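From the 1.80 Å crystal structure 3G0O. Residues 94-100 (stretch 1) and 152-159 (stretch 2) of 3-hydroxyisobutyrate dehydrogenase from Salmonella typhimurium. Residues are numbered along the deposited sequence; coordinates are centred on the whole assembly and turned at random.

Stretch 1 94-100: PGSAVMV
Stretch 2 152-159: TRLKPVLD

A short β-strand, Ala97 to Val100, packs against the part of a longer helix that runs from Thr152 to Asp159, at a signed crossing angle of -50° between N-to-C directions, the axes approaching to 8.6 Å. In register, the CA atoms of Ala97 and Arg153 lie 6.4 Å apart. The strand is extended (phi/psi from -118/149 at Ala97 to -89/113 at Val100), so Ala97 and selenomethionine Met99 point toward the helix while Val98 points away. Between the stretches 336 Å² is buried, both sides summed; Ala97, Met99, Leu154, Val157 and Leu158 are buried, Arg153 partly exposed.

Thr152 (chi1 m) stays out of reach. The CA-to-CB bond of Arg153 (t, p, t, chi4 94°) points toward the first stretch, and its NE donates a hydrogen bond to Gly95 O at 3.0 Å, near the guanidinium plane. A water donates to Pro94 O (2.6 Å) and accepts from Arg153 NH2 (3.1 Å). Gly95 sits at phi/psi 89/-15, where a CB would jam against the preceding carbonyl oxygen. Arginine also offers its aliphatic stem, CG lying 3.8 Å from Ala97 CB.

Leu154 (m, t) supplies a branched apolar end: its CG is 3.7 Å from Ala97 CB, its CD1 3.8 Å from Met99 CB.

Lys155 (t, t, t, m) is exposed and out of reach, where a charged side chain is at home; its NZ forms a salt bridge to Asp159 OD2 at 2.7 Å. Helical angles stay near -60/-40 except Leu154 at -86/-3. Pro156, lacking an amide hydrogen, falls at a kink; Val157 N bonds weakly to Leu154 O (2.8 Å), Leu158 N to Leu154 O (2.9 Å) and Asp159 N to Lys155 O (2.8 Å) normally.

Val157 (t) points toward the strand, its CG1 4.1 Å from Met99 SE. Leu158 (m, t) leaves sideways, yet Leu158 CD2 lies 3.9 Å from Met99 SE. Met99, chi1 and chi2 t and chi3 144°, is long enough to meet both.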

# COMPACT_ATOMS: atom_id res chain seq x y z
N PRO A 94 13.87 6.61 40.70
CA PRO A 94 12.90 5.52 40.85
C PRO A 94 11.50 5.91 40.39
O PRO A 94 11.03 7.02 40.65
CB PRO A 94 12.95 5.23 42.35
CG PRO A 94 14.37 5.53 42.70
CD PRO A 94 14.60 6.83 41.96
N GLY A 95 10.83 5.00 39.69
CA GLY A 95 9.49 5.28 39.21
C GLY A 95 9.42 5.93 37.84
O GLY A 95 8.35 5.97 37.25
N SER A 96 10.54 6.45 37.35
CA SER A 96 10.55 7.09 36.03
C SER A 96 10.38 6.02 34.95
O SER A 96 10.63 4.85 35.20
CB SER A 96 11.85 7.88 35.83
OG SER A 96 13.00 7.06 35.93
N ALA A 97 9.96 6.43 33.76
CA ALA A 97 9.75 5.46 32.69
C ALA A 97 10.62 5.67 31.46
O ALA A 97 11.01 6.79 31.13
CB ALA A 97 8.28 5.48 32.27
N VAL A 98 10.94 4.57 30.79
CA VAL A 98 11.73 4.63 29.57
C VAL A 98 10.88 4.05 28.45
O VAL A 98 10.45 2.90 28.52
CB VAL A 98 13.03 3.81 29.67
CG1 VAL A 98 13.76 3.87 28.34
CG2 VAL A 98 13.91 4.35 30.78
N MSE A 99 10.62 4.86 27.43
CA MSE A 99 9.83 4.43 26.29
C MSE A 99 10.81 4.15 25.16
O MSE A 99 11.37 5.08 24.57
CB MSE A 99 8.86 5.54 25.90
CG MSE A 99 7.89 5.16 24.78
SE MSE A 99 6.69 6.62 24.35
CE MSE A 99 6.56 6.36 22.43
N VAL A 100 11.03 2.87 24.87
CA VAL A 100 11.95 2.49 23.80
C VAL A 100 11.18 2.41 22.49
O VAL A 100 10.30 1.57 22.33
CB VAL A 100 12.62 1.12 24.10
CG1 VAL A 100 13.62 0.78 23.00
CG2 VAL A 100 13.32 1.17 25.45
N THR A 152 0.88 4.04 32.53
CA THR A 152 0.38 5.15 33.33
C THR A 152 1.38 6.30 33.41
O THR A 152 1.02 7.45 33.22
CB THR A 152 0.04 4.68 34.77
OG1 THR A 152 -1.01 3.70 34.71
CG2 THR A 152 -0.43 5.86 35.62
N ARG A 153 2.64 5.98 33.70
CA ARG A 153 3.67 6.99 33.81
C ARG A 153 3.87 7.75 32.50
O ARG A 153 4.09 8.96 32.51
CB ARG A 153 4.99 6.35 34.22
CG ARG A 153 6.01 7.34 34.74
CD ARG A 153 5.64 7.78 36.15
NE ARG A 153 6.75 8.48 36.79
CZ ARG A 153 6.90 9.80 36.79
NH1 ARG A 153 6.01 10.58 36.20
NH2 ARG A 153 7.96 10.32 37.35
N LEU A 154 3.80 7.03 31.39
CA LEU A 154 4.01 7.62 30.07
C LEU A 154 2.81 8.27 29.40
O LEU A 154 2.94 8.86 28.33
CB LEU A 154 4.61 6.57 29.13
CG LEU A 154 6.05 6.17 29.42
CD1 LEU A 154 6.37 4.85 28.73
CD2 LEU A 154 7.00 7.27 28.96
N LYS A 155 1.64 8.18 30.03
CA LYS A 155 0.43 8.75 29.44
C LYS A 155 0.59 10.17 28.90
O LYS A 155 0.12 10.47 27.80
CB LYS A 155 -0.72 8.71 30.44
CG LYS A 155 -2.08 9.05 29.83
CD LYS A 155 -3.17 8.96 30.88
CE LYS A 155 -4.54 9.13 30.24
NZ LYS A 155 -4.62 10.38 29.43
N PRO A 156 1.23 11.06 29.67
CA PRO A 156 1.41 12.44 29.19
C PRO A 156 2.20 12.47 27.88
O PRO A 156 1.90 13.26 26.99
CB PRO A 156 2.18 13.10 30.34
CG PRO A 156 1.67 12.38 31.54
CD PRO A 156 1.68 10.93 31.07
N VAL A 157 3.20 11.60 27.78
CA VAL A 157 4.02 11.52 26.58
C VAL A 157 3.23 10.93 25.41
O VAL A 157 3.22 11.50 24.32
CB VAL A 157 5.28 10.67 26.82
CG1 VAL A 157 6.08 10.53 25.53
CG2 VAL A 157 6.14 11.30 27.91
N LEU A 158 2.57 9.80 25.65
CA LEU A 158 1.79 9.15 24.60
C LEU A 158 0.68 10.07 24.09
O LEU A 158 0.45 10.17 22.88
CB LEU A 158 1.20 7.84 25.13
CG LEU A 158 2.23 6.78 25.52
CD1 LEU A 158 1.58 5.69 26.36
CD2 LEU A 158 2.86 6.19 24.26
N ASP A 159 -0.01 10.76 25.00
CA ASP A 159 -1.08 11.68 24.61
C ASP A 159 -0.54 12.77 23.69
O ASP A 159 -1.22 13.22 22.77
CB ASP A 159 -1.71 12.36 25.84
CG ASP A 159 -2.62 11.43 26.64
OD1 ASP A 159 -2.85 10.28 26.22
OD2 ASP A 159 -3.10 11.88 27.70
O HOH W 1 9.73 8.86 39.37